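Accelerated cell death 11 (Arabidopsis thaliana, PDB 4NT1) transfers ceramide-1-phosphate and phytoceramide-1-phosphate selectively between membranes and, in vitro, also moves sphingosine and some sphingomyelin. Local coordinates at residues 112-117 with 136-141; 19-24 with 188-193; 42-47 with 107-112. All blocks are in the same frame, centred on the assembly; numbering follows the deposited sequence.

Interaction 1 of 3, residues 112-117 with 136-141; sequences VKVLFE and YAQVFA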
loop_
_atom_site.group_PDB
_atom_site.type_symbol
_atom_site.label_atom_id
_atom_site.label_comp_id
_atom_site.label_asym_id
_atom_site.label_seq_id
_atom_site.Cartn_x
_atom_site.Cartn_y
_atom_site.Cartn_z
ATOM N N VAL A 112 -1.957 -4.341 0.749
ATOM C CA VAL A 112 -2.972 -4.444 -0.293
ATOM C C VAL A 112 -2.570 -5.520 -1.300
ATOM O O VAL A 112 -3.400 -6.333 -1.706
ATOM C CB VAL A 112 -3.260 -3.093 -0.982
ATOM C CG1 VAL A 112 -4.265 -3.281 -2.142
ATOM C CG2 VAL A 112 -3.817 -2.085 0.031
ATOM N N LYS A 113 -1.295 -5.550 -1.674
ATOM C CA LYS A 113 -0.814 -6.604 -2.562
ATOM C C LYS A 113 -1.122 -8.004 -2.012
ATOM O O LYS A 113 -1.612 -8.861 -2.742
ATOM C CB LYS A 113 0.692 -6.489 -2.816
ATOM C CG LYS A 113 1.215 -7.571 -3.768
ATOM C CD LYS A 113 2.729 -7.611 -3.859
ATOM C CE LYS A 113 3.334 -8.398 -2.729
ATOM N NZ LYS A 113 4.407 -9.296 -3.240
ATOM N N VAL A 114 -0.819 -8.237 -0.735
ATOM C CA VAL A 114 -1.066 -9.554 -0.127
ATOM C C VAL A 114 -2.554 -9.814 0.008
ATOM O O VAL A 114 -3.030 -10.919 -0.248
ATOM C CB VAL A 114 -0.399 -9.692 1.260
ATOM C CG1 VAL A 114 -0.773 -11.040 1.918
ATOM C CG2 VAL A 114 1.110 -9.551 1.133
ATOM N N LEU A 115 -3.293 -8.790 0.418
ATOM C CA LEU A 115 -4.744 -8.894 0.457
ATOM C C LEU A 115 -5.301 -9.395 -0.885
ATOM O O LEU A 115 -6.074 -10.364 -0.927
ATOM C CB LEU A 115 -5.367 -7.542 0.806
ATOM C CG LEU A 115 -6.888 -7.535 0.701
ATOM C CD1 LEU A 115 -7.474 -8.432 1.790
ATOM C CD2 LEU A 115 -7.398 -6.116 0.858
ATOM N N PHE A 116 -4.914 -8.734 -1.979
ATOM C CA PHE A 116 -5.358 -9.132 -3.314
ATOM C C PHE A 116 -4.922 -10.560 -3.682
ATOM O O PHE A 116 -5.713 -11.352 -4.204
ATOM C CB PHE A 116 -4.867 -8.130 -4.375
ATOM C CG PHE A 116 -5.635 -6.830 -4.393
ATOM C CD1 PHE A 116 -6.617 -6.564 -3.446
ATOM C CD2 PHE A 116 -5.372 -5.869 -5.359
ATOM C CE1 PHE A 116 -7.324 -5.362 -3.463
ATOM C CE2 PHE A 116 -6.082 -4.673 -5.386
ATOM C CZ PHE A 116 -7.056 -4.422 -4.440
ATOM N N GLU A 117 -3.661 -10.884 -3.431
ATOM C CA GLU A 117 -3.168 -12.234 -3.676
ATOM C C GLU A 117 -4.042 -13.247 -2.938
ATOM O O GLU A 117 -4.382 -14.307 -3.470
ATOM C CB GLU A 117 -1.718 -12.380 -3.194
ATOM C CG GLU A 117 -0.668 -11.771 -4.118
ATOM C CD GLU A 117 0.722 -11.712 -3.480
ATOM O OE1 GLU A 117 0.812 -11.716 -2.237
ATOM O OE2 GLU A 117 1.729 -11.654 -4.224
ATOM N N TYR A 136 -2.927 -8.706 7.048
ATOM C CA TYR A 136 -2.620 -7.887 8.218
ATOM C C TYR A 136 -1.491 -8.499 9.040
ATOM O O TYR A 136 -0.539 -7.811 9.423
ATOM C CB TYR A 136 -3.847 -7.687 9.119
ATOM C CG TYR A 136 -3.456 -7.037 10.412
ATOM C CD1 TYR A 136 -3.282 -5.659 10.487
ATOM C CD2 TYR A 136 -3.189 -7.797 11.547
ATOM C CE1 TYR A 136 -2.889 -5.051 11.660
ATOM C CE2 TYR A 136 -2.790 -7.188 12.734
ATOM C CZ TYR A 136 -2.638 -5.822 12.778
ATOM O OH TYR A 136 -2.250 -5.207 13.944
ATOM N N ALA A 137 -1.595 -9.798 9.300
ATOM C CA ALA A 137 -0.619 -10.484 10.154
ATOM C C ALA A 137 0.775 -10.517 9.526
ATOM O O ALA A 137 1.776 -10.436 10.223
ATOM C CB ALA A 137 -1.098 -11.900 10.472
ATOM N N GLN A 138 0.843 -10.642 8.205
ATOM C CA GLN A 138 2.139 -10.649 7.539
ATOM C C GLN A 138 2.777 -9.265 7.493
ATOM O O GLN A 138 3.974 -9.114 7.738
ATOM C CB GLN A 138 2.039 -11.206 6.118
ATOM C CG GLN A 138 3.373 -11.213 5.374
ATOM C CD GLN A 138 3.233 -11.641 3.925
ATOM O OE1 GLN A 138 2.447 -12.532 3.609
ATOM N NE2 GLN A 138 3.987 -10.999 3.036
ATOM N N VAL A 139 1.980 -8.253 7.164
ATOM C CA VAL A 139 2.540 -6.935 6.872
ATOM C C VAL A 139 2.564 -5.977 8.062
ATOM O O VAL A 139 3.580 -5.328 8.316
ATOM C CB VAL A 139 1.823 -6.285 5.654
ATOM C CG1 VAL A 139 2.373 -4.881 5.382
ATOM C CG2 VAL A 139 1.981 -7.173 4.427
ATOM N N PHE A 140 1.464 -5.895 8.803
ATOM C CA PHE A 140 1.339 -4.873 9.834
ATOM C C PHE A 140 1.516 -5.359 11.276
ATOM O O PHE A 140 2.037 -4.630 12.112
ATOM C CB PHE A 140 0.014 -4.116 9.698
ATOM C CG PHE A 140 0.028 -3.047 8.641
ATOM C CD1 PHE A 140 0.848 -1.939 8.768
ATOM C CD2 PHE A 140 -0.801 -3.139 7.534
ATOM C CE1 PHE A 140 0.855 -0.945 7.795
ATOM C CE2 PHE A 140 -0.802 -2.147 6.558
ATOM C CZ PHE A 140 0.026 -1.052 6.693
ATOM N N ALA A 141 1.081 -6.575 11.581
ATOM C CA ALA A 141 1.225 -7.059 12.950
ATOM C C ALA A 141 2.653 -6.914 13.514
ATOM O O ALA A 141 2.808 -6.580 14.681
ATOM C CB ALA A 141 0.721 -8.505 13.084
#

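Interaction 2 of 3, residues 19-24 with 188-193; sequences KKLAII and APLITY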
loop_
_atom_site.group_PDB
_atom_site.type_symbol
_atom_site.label_atom_id
_atom_site.label_comp_id
_atom_site.label_asym_id
_atom_site.label_seq_id
_atom_site.Cartn_x
_atom_site.Cartn_y
_atom_site.Cartn_z
ATOM N N LYS A 19 0.397 0.126 -12.975
ATOM C CA LYS A 19 1.019 -0.321 -14.207
ATOM C C LYS A 19 2.064 0.697 -14.666
ATOM O O LYS A 19 3.180 0.334 -15.021
ATOM C CB LYS A 19 -0.044 -0.542 -15.290
ATOM C CG LYS A 19 0.531 -1.039 -16.610
ATOM C CD LYS A 19 -0.556 -1.298 -17.646
ATOM C CE LYS A 19 -1.009 -2.746 -17.624
ATOM N NZ LYS A 19 0.067 -3.673 -18.070
ATOM N N LYS A 20 1.707 1.982 -14.623
ATOM C CA LYS A 20 2.626 3.043 -15.039
ATOM C C LYS A 20 3.880 3.100 -14.169
ATOM O O LYS A 20 4.983 3.291 -14.676
ATOM C CB LYS A 20 1.938 4.410 -15.019
ATOM C CG LYS A 20 0.893 4.591 -16.107
ATOM C CD LYS A 20 0.214 5.943 -15.950
ATOM C CE LYS A 20 -0.899 6.120 -16.970
ATOM N NZ LYS A 20 -2.060 5.237 -16.665
ATOM N N LEU A 21 3.705 2.949 -12.858
ATOM C CA LEU A 21 4.834 2.943 -11.937
ATOM C C LEU A 21 5.720 1.725 -12.192
ATOM O O LEU A 21 6.940 1.844 -12.164
ATOM C CB LEU A 21 4.357 3.003 -10.477
ATOM C CG LEU A 21 3.726 4.355 -10.111
ATOM C CD1 LEU A 21 3.053 4.324 -8.714
ATOM C CD2 LEU A 21 4.778 5.457 -10.185
ATOM N N ALA A 22 5.113 0.566 -12.461
ATOM C CA ALA A 22 5.902 -0.644 -12.751
ATOM C C ALA A 22 6.736 -0.459 -14.024
ATOM O O ALA A 22 7.909 -0.837 -14.086
ATOM C CB ALA A 22 4.997 -1.855 -12.879
ATOM N N ILE A 23 6.123 0.134 -15.038
ATOM C CA ILE A 23 6.841 0.457 -16.275
ATOM C C ILE A 23 8.054 1.346 -16.013
ATOM O O ILE A 23 9.131 1.112 -16.566
ATOM C CB ILE A 23 5.921 1.131 -17.305
ATOM C CG1 ILE A 23 4.871 0.137 -17.798
ATOM C CG2 ILE A 23 6.742 1.708 -18.459
ATOM C CD1 ILE A 23 3.746 0.784 -18.613
ATOM N N ILE A 24 7.880 2.367 -15.173
ATOM C CA ILE A 24 8.979 3.252 -14.804
ATOM C C ILE A 24 10.096 2.510 -14.061
ATOM O O ILE A 24 11.274 2.662 -14.386
ATOM C CB ILE A 24 8.481 4.436 -13.939
ATOM C CG1 ILE A 24 7.598 5.373 -14.776
ATOM C CG2 ILE A 24 9.676 5.193 -13.327
ATOM C CD1 ILE A 24 6.790 6.377 -13.921
ATOM N N ALA A 188 4.367 -5.480 -7.091
ATOM C CA ALA A 188 5.471 -6.296 -6.584
ATOM C C ALA A 188 6.840 -5.701 -6.915
ATOM O O ALA A 188 7.648 -5.492 -6.013
ATOM C CB ALA A 188 5.358 -7.756 -7.045
ATOM N N PRO A 189 7.107 -5.401 -8.201
ATOM C CA PRO A 189 8.403 -4.787 -8.524
ATOM C C PRO A 189 8.576 -3.395 -7.910
ATOM O O PRO A 189 9.698 -3.016 -7.587
ATOM C CB PRO A 189 8.386 -4.682 -10.061
ATOM C CG PRO A 189 6.956 -4.844 -10.455
ATOM C CD PRO A 189 6.304 -5.686 -9.405
ATOM N N LEU A 190 7.486 -2.642 -7.780
ATOM C CA LEU A 190 7.537 -1.325 -7.145
ATOM C C LEU A 190 7.952 -1.420 -5.675
ATOM O O LEU A 190 8.811 -0.661 -5.192
ATOM C CB LEU A 190 6.164 -0.638 -7.265
ATOM C CG LEU A 190 6.032 0.686 -6.512
ATOM C CD1 LEU A 190 7.028 1.677 -7.070
ATOM C CD2 LEU A 190 4.586 1.207 -6.602
ATOM N N ILE A 191 7.334 -2.358 -4.967
ATOM C CA ILE A 191 7.632 -2.575 -3.560
ATOM C C ILE A 191 9.082 -3.022 -3.380
ATOM O O ILE A 191 9.764 -2.583 -2.462
ATOM C CB ILE A 191 6.654 -3.590 -2.952
ATOM C CG1 ILE A 191 5.283 -2.934 -2.775
ATOM C CG2 ILE A 191 7.186 -4.146 -1.618
ATOM C CD1 ILE A 191 4.136 -3.915 -2.714
ATOM N N THR A 192 9.555 -3.893 -4.263
ATOM C CA THR A 192 10.953 -4.337 -4.228
ATOM C C THR A 192 11.883 -3.159 -4.520
ATOM O O THR A 192 12.921 -2.993 -3.881
ATOM C CB THR A 192 11.203 -5.434 -5.290
ATOM O OG1 THR A 192 10.431 -6.600 -4.966
ATOM C CG2 THR A 192 12.666 -5.815 -5.337
ATOM N N TYR A 193 11.511 -2.353 -5.510
ATOM C CA TYR A 193 12.256 -1.140 -5.829
ATOM C C TYR A 193 12.341 -0.244 -4.591
ATOM O O TYR A 193 13.400 0.293 -4.278
ATOM C CB TYR A 193 11.603 -0.386 -6.999
ATOM C CG TYR A 193 12.218 0.973 -7.259
ATOM C CD1 TYR A 193 13.321 1.112 -8.092
ATOM C CD2 TYR A 193 11.706 2.113 -6.655
ATOM C CE1 TYR A 193 13.896 2.354 -8.318
ATOM C CE2 TYR A 193 12.274 3.362 -6.877
ATOM C CZ TYR A 193 13.366 3.473 -7.706
ATOM O OH TYR A 193 13.932 4.704 -7.925
#

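Interaction 3 of 3, residues 42-47 with 107-112; sequences SLVSPL and RGLDMV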
loop_
_atom_site.group_PDB
_atom_site.type_symbol
_atom_site.label_atom_id
_atom_site.label_comp_id
_atom_site.label_asym_id
_atom_site.label_seq_id
_atom_site.Cartn_x
_atom_site.Cartn_y
_atom_site.Cartn_z
ATOM N N SER A 42 -2.631 7.392 -3.300
ATOM C CA SER A 42 -3.879 7.953 -2.800
ATOM C C SER A 42 -5.094 7.226 -3.377
ATOM O O SER A 42 -6.156 7.203 -2.766
ATOM C CB SER A 42 -3.956 9.459 -3.062
ATOM O OG SER A 42 -5.075 10.031 -2.407
ATOM N N LEU A 43 -4.934 6.606 -4.541
ATOM C CA LEU A 43 -6.045 5.840 -5.113
ATOM C C LEU A 43 -6.343 4.593 -4.285
ATOM O O LEU A 43 -7.459 4.064 -4.307
ATOM C CB LEU A 43 -5.763 5.456 -6.563
ATOM C CG LEU A 43 -5.599 6.619 -7.544
ATOM C CD1 LEU A 43 -5.147 6.101 -8.916
ATOM C CD2 LEU A 43 -6.888 7.430 -7.657
ATOM N N VAL A 44 -5.334 4.123 -3.563
ATOM C CA VAL A 44 -5.466 2.942 -2.717
ATOM C C VAL A 44 -6.095 3.269 -1.355
ATOM O O VAL A 44 -6.743 2.422 -0.744
ATOM C CB VAL A 44 -4.087 2.281 -2.497
ATOM C CG1 VAL A 44 -4.187 1.143 -1.491
ATOM C CG2 VAL A 44 -3.513 1.777 -3.821
ATOM N N SER A 45 -5.925 4.504 -0.890
ATOM C CA SER A 45 -6.380 4.864 0.464
ATOM C C SER A 45 -7.808 4.421 0.817
ATOM O O SER A 45 -8.043 3.916 1.914
ATOM C CB SER A 45 -6.223 6.370 0.719
ATOM O OG SER A 45 -4.864 6.753 0.670
ATOM N N PRO A 46 -8.773 4.627 -0.092
ATOM C CA PRO A 46 -10.156 4.319 0.296
ATOM C C PRO A 46 -10.421 2.831 0.497
ATOM O O PRO A 46 -11.433 2.483 1.099
ATOM C CB PRO A 46 -10.988 4.850 -0.888
ATOM C CG PRO A 46 -10.081 5.822 -1.599
ATOM C CD PRO A 46 -8.701 5.266 -1.422
ATOM N N LEU A 47 -9.539 1.958 0.020
ATOM C CA LEU A 47 -9.747 0.531 0.229
ATOM C C LEU A 47 -9.775 0.171 1.714
ATOM O O LEU A 47 -10.529 -0.707 2.127
ATOM C CB LEU A 47 -8.675 -0.303 -0.480
ATOM C CG LEU A 47 -8.549 -0.159 -1.993
ATOM C CD1 LEU A 47 -7.355 -0.966 -2.490
ATOM C CD2 LEU A 47 -9.832 -0.587 -2.714
ATOM N N ARG A 107 4.511 -0.060 3.246
ATOM C CA ARG A 107 3.857 -1.154 3.961
ATOM C C ARG A 107 2.384 -1.289 3.573
ATOM O O ARG A 107 1.869 -2.404 3.420
ATOM C CB ARG A 107 4.022 -0.993 5.478
ATOM C CG ARG A 107 5.453 -1.204 5.941
ATOM C CD ARG A 107 5.640 -0.780 7.384
ATOM N NE ARG A 107 7.027 -0.952 7.806
ATOM C CZ ARG A 107 7.560 -0.374 8.877
ATOM N NH1 ARG A 107 6.823 0.422 9.647
ATOM N NH2 ARG A 107 8.830 -0.606 9.183
ATOM N N GLY A 108 1.698 -0.161 3.415
ATOM C CA GLY A 108 0.317 -0.191 2.974
ATOM C C GLY A 108 0.147 -0.822 1.594
ATOM O O GLY A 108 -0.759 -1.629 1.372
ATOM N N LEU A 109 1.017 -0.444 0.658
ATOM C CA LEU A 109 0.967 -1.015 -0.689
ATOM C C LEU A 109 1.172 -2.516 -0.628
ATOM O O LEU A 109 0.529 -3.270 -1.362
ATOM C CB LEU A 109 2.044 -0.411 -1.583
ATOM C CG LEU A 109 1.941 1.084 -1.846
ATOM C CD1 LEU A 109 3.144 1.557 -2.660
ATOM C CD2 LEU A 109 0.616 1.453 -2.542
ATOM N N ASP A 110 2.080 -2.944 0.245
ATOM C CA ASP A 110 2.383 -4.360 0.412
ATOM C C ASP A 110 1.185 -5.082 1.029
ATOM O O ASP A 110 0.807 -6.161 0.566
ATOM C CB ASP A 110 3.646 -4.514 1.283
ATOM C CG ASP A 110 4.318 -5.871 1.138
ATOM O OD1 ASP A 110 4.021 -6.599 0.172
ATOM O OD2 ASP A 110 5.167 -6.198 2.006
ATOM N N MET A 111 0.555 -4.494 2.046
ATOM C CA MET A 111 -0.624 -5.146 2.627
ATOM C C MET A 111 -1.736 -5.346 1.589
ATOM O O MET A 111 -2.394 -6.385 1.565
ATOM C CB MET A 111 -1.183 -4.393 3.841
ATOM C CG MET A 111 -2.092 -5.302 4.725
ATOM S SD MET A 111 -3.461 -4.424 5.505
ATOM C CE MET A 111 -4.683 -4.385 4.186
ATOM N N VAL A 112 -1.957 -4.341 0.749
ATOM C CA VAL A 112 -2.972 -4.444 -0.293
ATOM C C VAL A 112 -2.570 -5.520 -1.300
ATOM O O VAL A 112 -3.400 -6.333 -1.706
ATOM C CB VAL A 112 -3.260 -3.093 -0.982
ATOM C CG1 VAL A 112 -4.265 -3.281 -2.142
ATOM C CG2 VAL A 112 -3.817 -2.085 0.031
#

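Interaction 1 of 3, residues 112-117 with 136-141
Val114 on helix 98-121 meets Gln138 and Val139 on helix 129-139. Both helices belong to the all-helical GLTP fold. The contact is small and has no hydrogen bond across it.

Tyr136 opens the second segment. Its OH is hydrogen-bonded to ND1 of His144, which binds the phosphate lipid, an N-acylsphingoid base 1-phosphate. This is consistent with a second-shell role for Tyr136 beside that site.

Gln138 carries the polar part of the contact. With chi1 at 179° its CG points directly away from the backbone N, and the chain runs on extended, which brings the amide across to the valine. NE2 lies 3.7 Å from Val114 CG2. The amide carbon CD and OE1 approach the same methyl, each at 4.1 Å from Val114 CG2. The other methyl, Val114 CG1, has OE1 alone nearby, at 3.9 Å. Gln138 is exposed and forms the outer edge of the contact, with Val139 buried beside it.

Val139 adds the apolar part. Its CG2 comes to 4.2 Å from Val114 CG2, so that one methyl of Val114 serves both partners. Val139 also packs on Asp110 and Met111 of helix 98-121, and the ring of Phe140 packs on Arg107 and Met111 of the same helix.

The helix ends just after Val139. Two backbone bonds converge there on Tyr136 O, one from Phe140 N at 2.8 Å and one from Ala141 N at 3.0 Å, and the two donors approach it from opposite faces of the carbonyl plane.

Interaction 2 of 3, residues 19-24 with 188-193
Leu21 of helix 10-25 packs against Leu190 of helix 173-199, and Ala22 packs against Pro189 beside it. This is helix packing within the all-helical GLTP fold. It joins one helix near the start of the chain to the last long helix, and it lies away from the lipid-binding residues.

The side chain of Leu21 can be followed outward. CB already points toward segment 188-193 and lies 4.3 Å from Leu190 CD2. A chi1 of -69° sets CG beside the backbone N, a little farther from that methyl. At the tip the two branches part. Leu21 CD1 closes on Leu190 CD2 at 4.1 Å, whereas Leu21 CD2 lies farther off, 5.6 Å from Leu190 CD2. Leu21 also touches Gln36 and Ala40 of helix 34-51, and Val32 in the loop before it. It therefore sits between helix 173-199, helix 34-51 and the loop that carries Val32.

Leu190 meets it from the other helix, its side chain slanting across that of Leu21. Leu190 also touches Phe18 and Val25 of helix 10-25, so it spans about two turns of that helix.

The backbones come close next to this pair. Ala22 CA and Leu190 CA are 5.9 Å apart. The small Ala22 leaves little between them, and its CB lies 4.3 Å from Pro189 CG. Helix 173-199 is kinked at Pro189, whose ring N has no hydrogen to give to the turn before. Just before the proline, Ala188 O accepts from both Thr192 N and Thr192 OG1. The hydroxyl, at 3.2 Å, lies above the carbonyl plane.

Across these two segments no hydrogen bond forms and the touching atoms are carbons. The Thr192 hydroxyl is used within its own helix. Shape and exclusion of water hold the two segments together, without directional bonds.

Interaction 3 of 3, residues 42-47 with 107-112
Val44 and Val112 lie side by side and run past each other in opposite directions. They join helix 34-51 to helix 98-121 in the middle of the all-helical GLTP fold. The short segments have their axes 10.8 Å apart and cross at 59°.

The valine pair is the closest contact. Val44 CG1 meets Val112 CG2 at 3.6 Å. In Val44 a chi1 of 174° turns CG1 to the side of the carbonyl carbon and CG2 to the side of the backbone N. CG2 then lies 4.3 Å from Leu109 CD2. The two branches of Val44 thus serve two residues one turn apart on helix 98-121.

Leu109 starts out beside the interface rather than into it, and only its end bends nearer. Its backbone O accepts a hydrogen bond from the hydroxyl of Tyr183 on helix 173-199.

Leu47 is set differently. Its side chain crosses that of Val112 at about a right angle, and its CD1 touches Val112 CG1 at 3.9 Å. Val112 therefore divides its methyls between two residues of helix 34-51. Phe18 of helix 10-25 and Tyr62 of helix 57-63 each touch both Val44 and Leu109.

Helix 34-51 is kinked at Pro46 and Leu47. There Leu47 N donates to Val44 O at 2.9 Å, only three residues back.

Interaction 3 is the central one, with every touching residue buried, and lies close to the middle of the chain. Interaction 1 is also buried, but one side of it is an exposed glutamine amide. Interaction 2 lies farthest out and is partly buried. Interactions 1 and 3 both use helix 98-121. Val112, which packs in interaction 3, also begins the segment of interaction 1 without touching 136-141. Helix 173-199 of interaction 2 packs on the same helix, with Ile191 CD1 3.6 Å from Asp110 CA. Interactions 2 and 3 use pure hydrocarbon packing, whereas interaction 1 adds an amide against methyls. Along the chain, the loop closed by interaction 2 encloses both others.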